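Local coordinates for protein 4-hydroxy-tetrahydrodipicolinate synthase (Methylacidiphilum fumariolicum SolV, PDB 6T3T) that probably catalyses the condensation of pyruvate with aspartate semialdehyde to 4-hydroxy-tetrahydrodipicolinate, a step of lysine biosynthesis, as a homotetramer built as a dimer of dimers, at residues 64-67 with 68-72; 279-282 with 283-287. All blocks are in the same frame, centred on the assembly; numbering follows the deposited sequence.

Contact 1: 64-67 with 68-72; sequences AEIV and EKRIK
R70 folds back over the C-terminal end of helix 53-67 and donates from its guanidinium to the carbonyls of I66 and V67. Its NE donates to V67 O at 2.9 Å in a nearly straight bond (169°), and its NH2 reaches I66 O at 2.8 Å with a more bent one. Both oxygens therefore lie along one edge of the guanidinium, V67 O in its plane and I66 O somewhat tilted from it. A bend at chi3 (-79°) turns the arginine chain back along the helix end to bring this edge round. V67 O also accepts the backbone N of R70 at 3.1 Å, closing a type I' turn from V67 to R70; the two donors approach from opposite faces of the carbonyl plane, neither on a lone pair. E68, the first residue to leave helical geometry and one with positive phi, still gives its N to A64 O (2.9 Å), the last helical bond of this end. A water joins A64 O to the turn, donating to that oxygen and accepting from K69 N at 2.7 Å, so a turn amide is also provided for. On the apolar side, V67 CG1 lies 3.8 Å from I71 CG1, and V67 and A64 both touch I73 of strand 72-76. The second duty of R70 is a salt bridge from NH2 to E29 of helix 21-32, whose residue I32 packs against I71. The carbonyls at this helix end are thus met by a mixture of main-chain, arginine and water donors; a cation sits at the negative end of the helix dipole, where it would probably be stabilised, while its carboxylate partner ties that end to the preceding helix of the barrel.

Contact 2: 279-282 with 283-287; sequences LEKL and KTTLS
Residues 279-287 form unbroken alpha-helix within helix 276-295, each amide from K283 to L286 bonding to the carbonyl four residues back at 2.8 to 2.9 Å in near-straight bonds, as from L286 N to L282 O (162°). Upon this frame T284 turns its hydroxyl onto the preceding turn: OG1 lies between the backbone N and the carbonyl carbon (chi1 62°), which sets it 2.9 Å from K281 O and 3.2 Å from E280 O. Its single proton can serve either acceptor, and the geometry leaves the choice open. The methyl CG2 lies beside the E280 carboxylate, 3.3 Å from OE2. E280, bent at chi2 (70°), brings its carboxylate forward to T284, and the two side chains cross at about a right angle. A valine in place of T284 would probably leave E280 O and K281 O without this shared hydroxyl donor, although their backbone bonds would remain. On the neighbouring face, the aliphatic part of the K281 chain passes T285, CE lying 3.7 Å from OG1. The stronger polar partner of that hydroxyl is D243 of helix 227-243, to which it is hydrogen-bonded, and K281 also touches D243. NZ of K281 lies near the like-charged guanidinium of R242, so D243 probably helps to offset the two positive charges. Opposite charges also face each other along the exposed side, where E280 OE1 and K283 NZ stand 5.3 Å apart without touching. Leucines carry much of the buried packing: L286 lies on A256 and M259 of helix 251-259 and on F211, L282 on L274. Through K281 and T285 this helix meets helix 227-243, and through L279, K283 and L286 helix 251-259, in the helical region that follows the eighth barrel strand.

Contact 1 and contact 2 belong to separate parts of one chain, their centres 32 Å apart and their nearest atoms about 21 Å apart, with no touch between them. Residues 64-72 lie in the TIM barrel itself, where helix 53-67 hands over to strand 72-76; residues 279-287 lie in the C-terminal helical region that follows the eighth strand. One is the end of a helix, the other the run of one. Both are away from the probable catalytic residues, among them Y133 and the Schiff-base lysine K162, and no other subunit touches either. Their centres stand about 17 and 22 Å from that of the chain.

Contact 1: 64-67 with 68-72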
ATOM      1  N   ALA A  64      14.080  37.374  -3.224  1.00 19.98           N
ATOM      2  CA  ALA A  64      14.070  38.401  -2.185  1.00 22.64           C
ATOM      3  C   ALA A  64      14.237  39.775  -2.792  1.00 20.84           C
ATOM      4  O   ALA A  64      13.526  40.711  -2.419  1.00 20.76           O
ATOM      5  CB  ALA A  64      15.156  38.156  -1.134  1.00 16.75           C
ATOM      6  N   GLU A  65      15.171  39.919  -3.740  1.00 21.48           N
ATOM      7  CA  GLU A  65      15.390  41.226  -4.343  1.00 21.66           C
ATOM      8  C   GLU A  65      14.157  41.717  -5.082  1.00 23.85           C
ATOM      9  O   GLU A  65      13.754  42.871  -4.904  1.00 22.49           O
ATOM     10  CB  GLU A  65      16.569  41.182  -5.299  1.00 22.30           C
ATOM     11  CG  GLU A  65      17.868  41.239  -4.569  1.00 32.45           C
ATOM     12  CD  GLU A  65      18.984  40.741  -5.422  1.00 34.39           C
ATOM     13  OE1 GLU A  65      20.080  40.529  -4.870  1.00 37.49           O
ATOM     14  OE2 GLU A  65      18.766  40.579  -6.641  1.00 30.61           O
ATOM     15  N   ILE A  66      13.519  40.838  -5.874  1.00 20.39           N
ATOM     16  CA  ILE A  66      12.343  41.242  -6.655  1.00 23.12           C
ATOM     17  C   ILE A  66      11.175  41.572  -5.738  1.00 17.30           C
ATOM     18  O   ILE A  66      10.555  42.629  -5.867  1.00 17.46           O
ATOM     19  CB  ILE A  66      11.953  40.148  -7.669  1.00 20.14           C
ATOM     20  CG1 ILE A  66      12.965  40.088  -8.820  1.00 21.34           C
ATOM     21  CG2 ILE A  66      10.548  40.385  -8.208  1.00 15.91           C
ATOM     22  CD1 ILE A  66      13.211  38.648  -9.317  1.00 21.15           C
ATOM     23  N   VAL A  67      10.904  40.701  -4.763  1.00 16.42           N
ATOM     24  CA  VAL A  67       9.740  40.852  -3.900  1.00 21.34           C
ATOM     25  C   VAL A  67       9.904  42.067  -3.011  1.00 15.90           C
ATOM     26  O   VAL A  67       8.923  42.758  -2.720  1.00 19.87           O
ATOM     27  CB  VAL A  67       9.505  39.565  -3.081  1.00 20.53           C
ATOM     28  CG1 VAL A  67       8.487  39.796  -1.953  1.00 18.49           C
ATOM     29  CG2 VAL A  67       8.992  38.461  -3.987  1.00 17.47           C
ATOM     30  N   GLU A  68      11.135  42.364  -2.577  1.00 20.50           N
ATOM     31  CA  GLU A  68      11.411  43.528  -1.715  1.00 22.49           C
ATOM     32  C   GLU A  68      10.390  43.661  -0.585  1.00 21.75           C
ATOM     33  O   GLU A  68       9.821  44.737  -0.344  1.00 17.57           O
ATOM     34  CB  GLU A  68      11.453  44.824  -2.547  1.00 18.04           C
ATOM     35  CG  GLU A  68      12.271  46.008  -1.943  1.00 18.80           C
ATOM     36  CD  GLU A  68      12.393  47.211  -2.894  1.00 19.67           C
ATOM     37  OE1 GLU A  68      12.502  48.381  -2.447  1.00 21.55           O
ATOM     38  OE2 GLU A  68      12.349  46.990  -4.116  1.00 18.28           O
ATOM     39  N   LYS A  69      10.173  42.547   0.114  1.00 19.78           N
ATOM     40  CA  LYS A  69       9.386  42.444   1.339  1.00 20.41           C
ATOM     41  C   LYS A  69       7.900  42.743   1.157  1.00 18.59           C
ATOM     42  O   LYS A  69       7.186  42.877   2.147  1.00 18.76           O
ATOM     43  CB  LYS A  69       9.966  43.343   2.442  1.00 20.88           C
ATOM     44  CG  LYS A  69      11.375  42.938   2.848  1.00 28.42           C
ATOM     45  CD  LYS A  69      11.350  42.138   4.137  1.00 40.46           C
ATOM     46  CE  LYS A  69      11.582  43.060   5.346  1.00 40.32           C
ATOM     47  NZ  LYS A  69      11.614  42.271   6.621  1.00 40.53           N
ATOM     48  N   ARG A  70       7.401  42.853  -0.072  1.00 19.24           N
ATOM     49  CA  ARG A  70       5.975  43.139  -0.229  1.00 18.78           C
ATOM     50  C   ARG A  70       5.119  41.969   0.246  1.00 19.79           C
ATOM     51  O   ARG A  70       4.055  42.176   0.829  1.00 17.49           O
ATOM     52  CB  ARG A  70       5.659  43.475  -1.677  1.00 17.06           C
ATOM     53  CG  ARG A  70       6.237  44.795  -2.117  1.00 20.43           C
ATOM     54  CD  ARG A  70       6.042  45.015  -3.607  1.00 18.86           C
ATOM     55  NE  ARG A  70       7.029  44.276  -4.391  1.00 18.42           N
ATOM     56  CZ  ARG A  70       7.008  44.204  -5.721  1.00 15.85           C
ATOM     57  NH1 ARG A  70       6.058  44.812  -6.402  1.00 14.98           N
ATOM     58  NH2 ARG A  70       7.932  43.517  -6.366  1.00 13.34           N
ATOM     59  N   ILE A  71       5.575  40.737   0.020  1.00 19.30           N
ATOM     60  CA  ILE A  71       4.937  39.543   0.561  1.00 15.28           C
ATOM     61  C   ILE A  71       6.036  38.645   1.146  1.00 19.96           C
ATOM     62  O   ILE A  71       7.235  38.862   0.927  1.00 17.70           O
ATOM     63  CB  ILE A  71       4.089  38.804  -0.507  1.00 16.84           C
ATOM     64  CG1 ILE A  71       4.948  38.328  -1.682  1.00 18.48           C
ATOM     65  CG2 ILE A  71       2.968  39.682  -1.045  1.00 12.06           C
ATOM     66  CD1 ILE A  71       4.137  37.555  -2.799  1.00 14.86           C
ATOM     67  N   LYS A  72       5.618  37.604   1.868  1.00 18.76           N
ATOM     68  CA  LYS A  72       6.569  36.782   2.613  1.00 20.49           C
ATOM     69  C   LYS A  72       7.301  35.803   1.709  1.00 20.07           C
ATOM     70  O   LYS A  72       6.798  35.378   0.667  1.00 16.98           O
ATOM     71  CB  LYS A  72       5.868  35.996   3.711  1.00 16.62           C
ATOM     72  CG  LYS A  72       4.998  36.838   4.593  1.00 22.73           C
ATOM     73  CD  LYS A  72       5.834  37.508   5.659  1.00 28.51           C
ATOM     74  CE  LYS A  72       4.992  38.383   6.553  1.00 34.36           C
ATOM     75  NZ  LYS A  72       5.861  39.182   7.471  1.00 38.86           N
TER
HETATM   76  O   HOH W   1      11.999  40.589   0.020  1.00 21.61           O

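Contact 2: 279-282 with 283-287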
ATOM      1  N   LEU A 279      -0.217  15.526 -22.135  1.00 21.43           N
ATOM      2  CA  LEU A 279      -0.139  16.894 -22.621  1.00 22.25           C
ATOM      3  C   LEU A 279      -1.490  17.355 -23.151  1.00 24.40           C
ATOM      4  O   LEU A 279      -1.938  18.467 -22.851  1.00 20.87           O
ATOM      5  CB  LEU A 279       0.927  16.999 -23.724  1.00 19.78           C
ATOM      6  CG  LEU A 279       1.162  18.385 -24.377  1.00 20.81           C
ATOM      7  CD1 LEU A 279       1.733  19.350 -23.347  1.00 23.02           C
ATOM      8  CD2 LEU A 279       2.080  18.359 -25.613  1.00 19.29           C
ATOM      9  N   GLU A 280      -2.156  16.503 -23.950  1.00 20.98           N
ATOM     10  CA  GLU A 280      -3.439  16.897 -24.517  1.00 21.01           C
ATOM     11  C   GLU A 280      -4.491  17.054 -23.435  1.00 23.05           C
ATOM     12  O   GLU A 280      -5.294  17.994 -23.472  1.00 24.99           O
ATOM     13  CB  GLU A 280      -3.912  15.877 -25.542  1.00 21.28           C
ATOM     14  CG  GLU A 280      -5.326  16.159 -26.060  1.00 29.84           C
ATOM     15  CD  GLU A 280      -5.390  17.408 -26.946  1.00 35.30           C
ATOM     16  OE1 GLU A 280      -4.314  17.910 -27.354  1.00 33.00           O
ATOM     17  OE2 GLU A 280      -6.516  17.882 -27.237  1.00 39.04           O
ATOM     18  N   LYS A 281      -4.534  16.109 -22.498  1.00 17.81           N
ATOM     19  CA  LYS A 281      -5.453  16.210 -21.375  1.00 21.35           C
ATOM     20  C   LYS A 281      -5.215  17.501 -20.601  1.00 21.52           C
ATOM     21  O   LYS A 281      -6.164  18.219 -20.273  1.00 20.76           O
ATOM     22  CB  LYS A 281      -5.292  14.986 -20.470  1.00 20.44           C
ATOM     23  CG  LYS A 281      -6.108  15.013 -19.199  1.00 27.44           C
ATOM     24  CD  LYS A 281      -7.584  14.897 -19.511  1.00 33.06           C
ATOM     25  CE  LYS A 281      -8.436  15.095 -18.262  1.00 38.67           C
ATOM     26  NZ  LYS A 281      -9.874  15.371 -18.636  1.00 39.82           N
ATOM     27  N   LEU A 282      -3.945  17.807 -20.302  1.00 19.88           N
ATOM     28  CA  LEU A 282      -3.619  19.038 -19.587  1.00 22.42           C
ATOM     29  C   LEU A 282      -4.082  20.256 -20.381  1.00 21.87           C
ATOM     30  O   LEU A 282      -4.688  21.182 -19.832  1.00 23.59           O
ATOM     31  CB  LEU A 282      -2.106  19.119 -19.307  1.00 18.55           C
ATOM     32  CG  LEU A 282      -1.720  20.437 -18.632  1.00 18.47           C
ATOM     33  CD1 LEU A 282      -2.429  20.555 -17.254  1.00 17.49           C
ATOM     34  CD2 LEU A 282      -0.189  20.609 -18.519  1.00 19.61           C
ATOM     35  N   LYS A 283      -3.770  20.281 -21.675  1.00 24.81           N
ATOM     36  CA  LYS A 283      -4.166  21.394 -22.530  1.00 26.31           C
ATOM     37  C   LYS A 283      -5.680  21.588 -22.515  1.00 23.52           C
ATOM     38  O   LYS A 283      -6.176  22.703 -22.343  1.00 24.04           O
ATOM     39  CB  LYS A 283      -3.663  21.131 -23.948  1.00 31.67           C
ATOM     40  CG  LYS A 283      -3.971  22.199 -24.969  1.00 29.33           C
ATOM     41  CD  LYS A 283      -3.259  21.845 -26.275  1.00 33.84           C
ATOM     42  CE  LYS A 283      -3.377  22.949 -27.305  1.00 36.01           C
ATOM     43  NZ  LYS A 283      -2.349  22.765 -28.389  1.00 47.17           N
ATOM     44  N   THR A 284      -6.437  20.507 -22.701  1.00 25.80           N
ATOM     45  CA  THR A 284      -7.884  20.657 -22.709  1.00 25.00           C
ATOM     46  C   THR A 284      -8.402  21.073 -21.332  1.00 25.35           C
ATOM     47  O   THR A 284      -9.275  21.946 -21.244  1.00 20.43           O
ATOM     48  CB  THR A 284      -8.561  19.374 -23.211  1.00 27.43           C
ATOM     49  OG1 THR A 284      -8.253  18.299 -22.333  1.00 29.37           O
ATOM     50  CG2 THR A 284      -8.075  19.006 -24.603  1.00 22.17           C
ATOM     51  N   THR A 285      -7.873  20.478 -20.242  1.00 21.94           N
ATOM     52  CA  THR A 285      -8.289  20.904 -18.903  1.00 18.92           C
ATOM     53  C   THR A 285      -7.972  22.388 -18.664  1.00 20.92           C
ATOM     54  O   THR A 285      -8.780  23.116 -18.080  1.00 20.24           O
ATOM     55  CB  THR A 285      -7.604  20.067 -17.812  1.00 21.45           C
ATOM     56  OG1 THR A 285      -8.060  18.715 -17.844  1.00 18.43           O
ATOM     57  CG2 THR A 285      -7.874  20.664 -16.402  1.00 20.42           C
ATOM     58  N   LEU A 286      -6.804  22.848 -19.102  1.00 22.72           N
ATOM     59  CA  LEU A 286      -6.460  24.266 -18.959  1.00 20.47           C
ATOM     60  C   LEU A 286      -7.512  25.167 -19.593  1.00 21.92           C
ATOM     61  O   LEU A 286      -7.958  26.150 -18.984  1.00 16.83           O
ATOM     62  CB  LEU A 286      -5.113  24.558 -19.587  1.00 18.09           C
ATOM     63  CG  LEU A 286      -3.933  25.098 -18.784  1.00 31.12           C
ATOM     64  CD1 LEU A 286      -2.842  25.502 -19.759  1.00 26.98           C
ATOM     65  CD2 LEU A 286      -4.331  26.273 -17.896  1.00 29.02           C
ATOM     66  N   SER A 287      -7.890  24.872 -20.838  1.00 21.73           N
ATOM     67  CA  SER A 287      -8.861  25.711 -21.537  1.00 24.91           C
ATOM     68  C   SER A 287     -10.193  25.746 -20.801  1.00 19.86           C
ATOM     69  O   SER A 287     -10.763  26.816 -20.577  1.00 23.96           O
ATOM     70  CB  SER A 287      -9.071  25.184 -22.963  1.00 21.62           C
ATOM     71  OG  SER A 287      -8.103  25.744 -23.815  1.00 38.38           O
TER